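Local structure of salicylate 5-hydroxylase, large oxygenase component (Ralstonia sp., 7C8Z) at residues 194-199 against 203-208; 209-214 against 337-342. The protein hydroxylates salicylate at C5 to give gentisate, as the large oxygenase component of an NADH-dependent Rieske-type enzyme that carries a [2Fe-2S] cluster and an iron ion. One frame throughout, in Å; residues are numbered along the deposited sequence.

Contact 1: residues 194-199 against 203-208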
loop_
_atom_site.group_PDB
_atom_site.type_symbol
_atom_site.label_atom_id
_atom_site.label_comp_id
_atom_site.label_asym_id
_atom_site.label_seq_id
_atom_site.Cartn_x
_atom_site.Cartn_y
_atom_site.Cartn_z
ATOM N N GLU A 194 40.034 -8.508 -1.629
ATOM C CA GLU A 194 41.031 -8.755 -0.597
ATOM C C GLU A 194 40.530 -9.855 0.331
ATOM O O GLU A 194 39.314 -10.028 0.479
ATOM C CB GLU A 194 41.306 -7.471 0.185
ATOM C CG GLU A 194 40.030 -6.769 0.631
ATOM C CD GLU A 194 40.236 -5.301 0.945
ATOM O OE1 GLU A 194 41.188 -4.977 1.689
ATOM O OE2 GLU A 194 39.437 -4.473 0.449
ATOM N N PRO A 195 41.418 -10.646 0.931
ATOM C CA PRO A 195 40.967 -11.645 1.907
ATOM C C PRO A 195 40.194 -11.002 3.051
ATOM O O PRO A 195 40.350 -9.818 3.360
ATOM C CB PRO A 195 42.273 -12.281 2.400
ATOM C CG PRO A 195 43.253 -12.032 1.308
ATOM C CD PRO A 195 42.862 -10.737 0.661
ATOM N N PHE A 196 39.341 -11.816 3.677
ATOM C CA PHE A 196 38.466 -11.327 4.739
ATOM C C PHE A 196 39.263 -10.687 5.870
ATOM O O PHE A 196 38.880 -9.630 6.394
ATOM C CB PHE A 196 37.610 -12.482 5.261
ATOM C CG PHE A 196 36.618 -12.079 6.308
ATOM C CD1 PHE A 196 35.484 -11.357 5.969
ATOM C CD2 PHE A 196 36.810 -12.432 7.634
ATOM C CE1 PHE A 196 34.563 -10.992 6.936
ATOM C CE2 PHE A 196 35.893 -12.067 8.606
ATOM C CZ PHE A 196 34.770 -11.346 8.256
ATOM N N GLU A 197 40.376 -11.316 6.257
ATOM C CA GLU A 197 41.200 -10.801 7.347
ATOM C C GLU A 197 41.780 -9.432 7.000
ATOM O O GLU A 197 41.735 -8.501 7.812
ATOM C CB GLU A 197 42.306 -11.803 7.677
ATOM C CG GLU A 197 41.789 -13.152 8.179
ATOM C CD GLU A 197 41.314 -14.066 7.052
ATOM O OE1 GLU A 197 41.683 -13.810 5.886
ATOM O OE2 GLU A 197 40.561 -15.029 7.333
ATOM N N GLU A 198 42.325 -9.291 5.788
ATOM C CA GLU A 198 42.825 -7.989 5.360
ATOM C C GLU A 198 41.687 -7.007 5.112
ATOM O O GLU A 198 41.884 -5.792 5.222
ATOM C CB GLU A 198 43.676 -8.143 4.100
ATOM C CG GLU A 198 44.993 -8.867 4.330
ATOM C CD GLU A 198 45.705 -9.199 3.037
ATOM O OE1 GLU A 198 46.352 -10.265 2.972
ATOM O OE2 GLU A 198 45.615 -8.394 2.085
ATOM N N PHE A 199 40.499 -7.512 4.777
ATOM C CA PHE A 199 39.339 -6.639 4.646
ATOM C C PHE A 199 39.000 -5.994 5.981
ATOM O O PHE A 199 38.674 -4.803 6.040
ATOM C CB PHE A 199 38.144 -7.430 4.107
ATOM C CG PHE A 199 36.916 -6.594 3.851
ATOM C CD1 PHE A 199 36.899 -5.652 2.835
ATOM C CD2 PHE A 199 35.769 -6.768 4.614
ATOM C CE1 PHE A 199 35.765 -4.889 2.591
ATOM C CE2 PHE A 199 34.633 -6.009 4.374
ATOM C CZ PHE A 199 34.634 -5.068 3.361
ATOM N N THR A 203 42.896 -4.753 13.930
ATOM C CA THR A 203 42.218 -4.267 15.127
ATOM C C THR A 203 40.765 -4.718 15.161
ATOM O O THR A 203 40.288 -5.229 16.180
ATOM C CB THR A 203 42.287 -2.739 15.190
ATOM O OG1 THR A 203 43.643 -2.299 15.031
ATOM C CG2 THR A 203 41.729 -2.236 16.515
ATOM N N ILE A 204 40.046 -4.536 14.054
ATOM C CA ILE A 204 38.651 -4.947 14.003
ATOM C C ILE A 204 38.518 -6.465 13.953
ATOM O O ILE A 204 37.556 -7.026 14.497
ATOM C CB ILE A 204 37.951 -4.232 12.834
ATOM C CG1 ILE A 204 37.731 -2.778 13.227
ATOM C CG2 ILE A 204 36.620 -4.872 12.502
ATOM C CD1 ILE A 204 37.701 -1.841 12.091
ATOM N N LEU A 205 39.470 -7.164 13.326
ATOM C CA LEU A 205 39.394 -8.622 13.353
ATOM C C LEU A 205 39.600 -9.154 14.766
ATOM O O LEU A 205 39.071 -10.223 15.102
ATOM C CB LEU A 205 40.397 -9.248 12.381
ATOM C CG LEU A 205 40.255 -10.774 12.328
ATOM C CD1 LEU A 205 39.405 -11.200 11.143
ATOM C CD2 LEU A 205 41.605 -11.480 12.303
ATOM N N HIS A 206 40.328 -8.418 15.616
ATOM C CA HIS A 206 40.433 -8.845 17.004
ATOM C C HIS A 206 39.059 -8.896 17.673
ATOM O O HIS A 206 38.735 -9.863 18.369
ATOM C CB HIS A 206 41.349 -7.919 17.787
ATOM C CG HIS A 206 41.181 -8.052 19.271
ATOM N ND1 HIS A 206 41.741 -9.085 19.992
ATOM C CD2 HIS A 206 40.485 -7.306 20.164
ATOM C CE1 HIS A 206 41.416 -8.959 21.267
ATOM N NE2 HIS A 206 40.654 -7.888 21.399
ATOM N N TYR A 207 38.224 -7.880 17.457
ATOM C CA TYR A 207 36.913 -7.877 18.101
ATOM C C TYR A 207 35.944 -8.835 17.415
ATOM O O TYR A 207 35.116 -9.478 18.085
ATOM C CB TYR A 207 36.376 -6.448 18.143
ATOM C CG TYR A 207 37.259 -5.563 18.993
ATOM C CD1 TYR A 207 37.219 -5.639 20.378
ATOM C CD2 TYR A 207 38.168 -4.689 18.411
ATOM C CE1 TYR A 207 38.039 -4.851 21.159
ATOM C CE2 TYR A 207 38.992 -3.897 19.186
ATOM C CZ TYR A 207 38.924 -3.983 20.559
ATOM O OH TYR A 207 39.742 -3.195 21.338
ATOM N N PHE A 208 36.033 -8.942 16.085
ATOM C CA PHE A 208 35.295 -9.968 15.356
ATOM C C PHE A 208 35.529 -11.338 15.976
ATOM O O PHE A 208 34.582 -12.044 16.335
ATOM C CB PHE A 208 35.703 -9.965 13.880
ATOM C CG PHE A 208 34.951 -10.969 13.035
ATOM C CD1 PHE A 208 35.302 -12.313 13.035
ATOM C CD2 PHE A 208 33.895 -10.563 12.233
ATOM C CE1 PHE A 208 34.609 -13.232 12.261
ATOM C CE2 PHE A 208 33.201 -11.475 11.454
ATOM C CZ PHE A 208 33.560 -12.811 11.469
#
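Phe196, in the first turn of helix 196-211, sends its ring across to Phe208 and Leu205. Pro195, at the N-cap position, starts the helix with its carbonyl, and the backbone N of Phe199 donates to Pro195 O at 2.7 Å. With CG anti to the backbone N (chi1 -177°), the Phe196 side chain carries its far rim to the Phe208 ring. The result is a T-shaped stack in which Phe196 supplies the edge and Phe208 the face. The ring centroids of Phe196 and Phe208 lie 5.2 Å apart with the planes at 70°, and the closest pair is Phe196 CZ to Phe208 CE2, at 3.6 Å. Phe196 CE2 sits 3.8 Å above the Phe208 plane, displaced from the centre toward the rim. Leu205 meets the same ring more loosely, through CD1, which is 4.4 Å from Phe196 CE2.

Glu197 comes next and receives the same Leu205 methyl: CD1 is 4.2 Å from Glu197 CA and lies beside its CG. Only the aliphatic base of Glu197 is used in this contact, while the carboxylate OE2 makes a long, weak ion pair with Arg181. The CA atoms of Glu197 and Leu205 are 6.6 Å apart, far closer than eight residues along a straight helix would allow, so the helical path must bend sharply between them.

Outside the two segments, Phe196 also packs against Phe186 and Trp68, whereas Phe208 rests on Ile326. This is a sharp bend within the helical stretch 196-211, its inner side filled by the edge-to-face aromatic pair and the Leu205 methyl, set where the Rieske domain meets the catalytic domain of a ring-hydroxylating oxygenase large subunit.

Contact 2: residues 209-214 against 337-342; sequences DRVFNG and NSVSTR
Val211 and Phe212, at the C-terminal end of helix 196-211, meet Val339 and Thr341 on strand 338-346 through apolar atoms, and no hydrogen bond crosses between the two segments. The aliphatic part is a single methyl pair: Val211 CG1 lies 3.8 Å from Val339 CG2. The two valine side chains run antiparallel alongside each other, meeting by one methyl each. In Val211 the touching methyl is the branch anti to the backbone N (chi1 158°), and it serves twice, because CG1 also sits 3.9 Å above the plane of the Phe212 ring, over its centre. That CH-pi packing between sequence neighbours covers one ring face while the rim remains available to the strand.

The aromatic part uses that rim. Phe212 is the first residue to leave helical backbone angles, and its ring reaches the strand with CZ, 3.8 Å from Thr341 CG2. The methyl approaches in the plane of the ring, at its edge, and the threonine side chain lies roughly perpendicular to that of the phenylalanine. Phe212 also meets the ring of Phe208 one turn earlier, with planes at about 50°.

The polar interactions lead elsewhere. Thr341 divides its branches: CG2 faces the phenylalanine, whereas OG1 is hydrogen-bonded to the hydroxyl of Tyr70. The threonine thus presents a methyl to the helix end and keeps its buried oxygen satisfied from strand 69-73 of the Rieske-domain sheet.

Strand 338-346 is held in the catalytic-domain sheet by backbone hydrogen bonds, Val339 with Phe359 and Thr341 with Thr357 on one flank, Ser340 with Gln333 on the other. The helix end lies against this sheet across two adjacent strands, as Val211 and Phe212 both also touch Ile332 of strand 330-335.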
loop_
_atom_site.group_PDB
_atom_site.type_symbol
_atom_site.label_atom_id
_atom_site.label_comp_id
_atom_site.label_asym_id
_atom_site.label_seq_id
_atom_site.Cartn_x
_atom_site.Cartn_y
_atom_site.Cartn_z
ATOM N N ASP A 209 36.801 -11.736 16.090
ATOM C CA ASP A 209 37.136 -13.016 16.704
ATOM C C ASP A 209 36.788 -13.038 18.185
ATOM O O ASP A 209 36.543 -14.108 18.748
ATOM C CB ASP A 209 38.619 -13.313 16.495
ATOM C CG ASP A 209 38.997 -13.375 15.027
ATOM O OD1 ASP A 209 38.104 -13.620 14.187
ATOM O OD2 ASP A 209 40.186 -13.179 14.706
ATOM N N ARG A 210 36.752 -11.872 18.825
ATOM C CA ARG A 210 36.370 -11.801 20.225
ATOM C C ARG A 210 34.940 -12.283 20.423
ATOM O O ARG A 210 34.652 -13.017 21.380
ATOM C CB ARG A 210 36.533 -10.368 20.729
ATOM C CG ARG A 210 35.954 -10.147 22.094
ATOM C CD ARG A 210 35.736 -8.680 22.370
ATOM N NE ARG A 210 35.247 -8.480 23.725
ATOM C CZ ARG A 210 33.983 -8.209 24.027
ATOM N NH1 ARG A 210 33.083 -8.100 23.062
ATOM N NH2 ARG A 210 33.619 -8.044 25.291
ATOM N N VAL A 211 34.033 -11.907 19.516
ATOM C CA VAL A 211 32.677 -12.442 19.602
ATOM C C VAL A 211 32.625 -13.859 19.040
ATOM O O VAL A 211 32.129 -14.784 19.693
ATOM C CB VAL A 211 31.693 -11.503 18.879
ATOM C CG1 VAL A 211 30.439 -12.254 18.497
ATOM C CG2 VAL A 211 31.336 -10.323 19.762
ATOM N N PHE A 212 33.132 -14.049 17.822
ATOM C CA PHE A 212 33.171 -15.363 17.180
ATOM C C PHE A 212 34.510 -16.022 17.505
ATOM O O PHE A 212 35.445 -16.037 16.703
ATOM C CB PHE A 212 32.962 -15.228 15.679
ATOM C CG PHE A 212 31.706 -14.497 15.302
ATOM C CD1 PHE A 212 30.464 -15.089 15.475
ATOM C CD2 PHE A 212 31.766 -13.221 14.765
ATOM C CE1 PHE A 212 29.306 -14.419 15.124
ATOM C CE2 PHE A 212 30.610 -12.545 14.408
ATOM C CZ PHE A 212 29.381 -13.143 14.590
ATOM N N ASN A 213 34.602 -16.577 18.714
ATOM C CA ASN A 213 35.870 -17.066 19.238
ATOM C C ASN A 213 36.106 -18.547 18.964
ATOM O O ASN A 213 36.984 -19.147 19.592
ATOM C CB ASN A 213 35.965 -16.797 20.742
ATOM C CG ASN A 213 35.020 -17.667 21.565
ATOM O OD1 ASN A 213 34.215 -18.431 21.025
ATOM N ND2 ASN A 213 35.130 -17.564 22.885
ATOM N N GLY A 214 35.360 -19.144 18.043
ATOM C CA GLY A 214 35.545 -20.529 17.689
ATOM C C GLY A 214 34.540 -21.480 18.300
ATOM O O GLY A 214 34.427 -22.619 17.832
ATOM N N ASN A 337 24.840 -9.312 27.931
ATOM C CA ASN A 337 24.725 -10.746 27.700
ATOM C C ASN A 337 23.936 -11.089 26.440
ATOM O O ASN A 337 23.671 -12.269 26.188
ATOM C CB ASN A 337 24.105 -11.434 28.910
ATOM C CG ASN A 337 25.027 -11.451 30.112
ATOM O OD1 ASN A 337 24.653 -11.031 31.213
ATOM N ND2 ASN A 337 26.251 -11.910 29.901
ATOM N N SER A 338 23.561 -10.094 25.646
ATOM C CA SER A 338 22.902 -10.300 24.367
ATOM C C SER A 338 23.906 -10.129 23.231
ATOM O O SER A 338 24.597 -9.103 23.138
ATOM C CB SER A 338 21.742 -9.322 24.192
ATOM O OG SER A 338 20.896 -9.728 23.129
ATOM N N VAL A 339 23.947 -11.116 22.344
ATOM C CA VAL A 339 24.882 -11.124 21.231
ATOM C C VAL A 339 24.116 -11.487 19.963
ATOM O O VAL A 339 23.376 -12.488 19.919
ATOM C CB VAL A 339 26.083 -12.063 21.473
ATOM C CG1 VAL A 339 25.644 -13.480 21.758
ATOM C CG2 VAL A 339 27.046 -12.012 20.296
ATOM N N SER A 340 24.267 -10.646 18.944
ATOM C CA SER A 340 23.460 -10.768 17.743
ATOM C C SER A 340 24.229 -10.200 16.564
ATOM O O SER A 340 25.181 -9.435 16.724
ATOM C CB SER A 340 22.115 -10.046 17.890
ATOM O OG SER A 340 22.284 -8.643 17.787
ATOM N N THR A 341 23.823 -10.608 15.370
ATOM C CA THR A 341 24.201 -9.882 14.167
ATOM C C THR A 341 22.973 -9.159 13.640
ATOM O O THR A 341 21.841 -9.599 13.844
ATOM C CB THR A 341 24.804 -10.792 13.084
ATOM O OG1 THR A 341 23.861 -11.798 12.708
ATOM C CG2 THR A 341 26.080 -11.460 13.581
ATOM N N ARG A 342 23.205 -8.003 13.031
ATOM C CA ARG A 342 22.155 -7.141 12.506
ATOM C C ARG A 342 22.488 -6.859 11.049
ATOM O O ARG A 342 23.465 -6.159 10.752
ATOM C CB ARG A 342 22.051 -5.852 13.307
ATOM C CG ARG A 342 22.028 -6.070 14.801
ATOM C CD ARG A 342 22.225 -4.760 15.520
ATOM N NE ARG A 342 22.182 -4.922 16.966
ATOM C CZ ARG A 342 22.199 -3.908 17.818
ATOM N NH1 ARG A 342 22.263 -2.663 17.359
ATOM N NH2 ARG A 342 22.151 -4.136 19.126
#

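Coming from the N terminus, the chain leaves strand 184-188 of the Rieske-domain sheet and enters helix 196-211. Contact 1 closes at once, across just three intervening residues, and marks a sharp bend in the helical region. Contact 2 opens with the very next residue and closes much later, after 122 residues that include most of the catalytic-domain strands. The two are in series, neither nested nor crossed, with centres about 14 Å apart. Segments 203-208 and 209-214 adjoin in sequence on the same helix. Together the contacts lay one bent helical element between the Rieske-domain sheet and the catalytic-domain sheet.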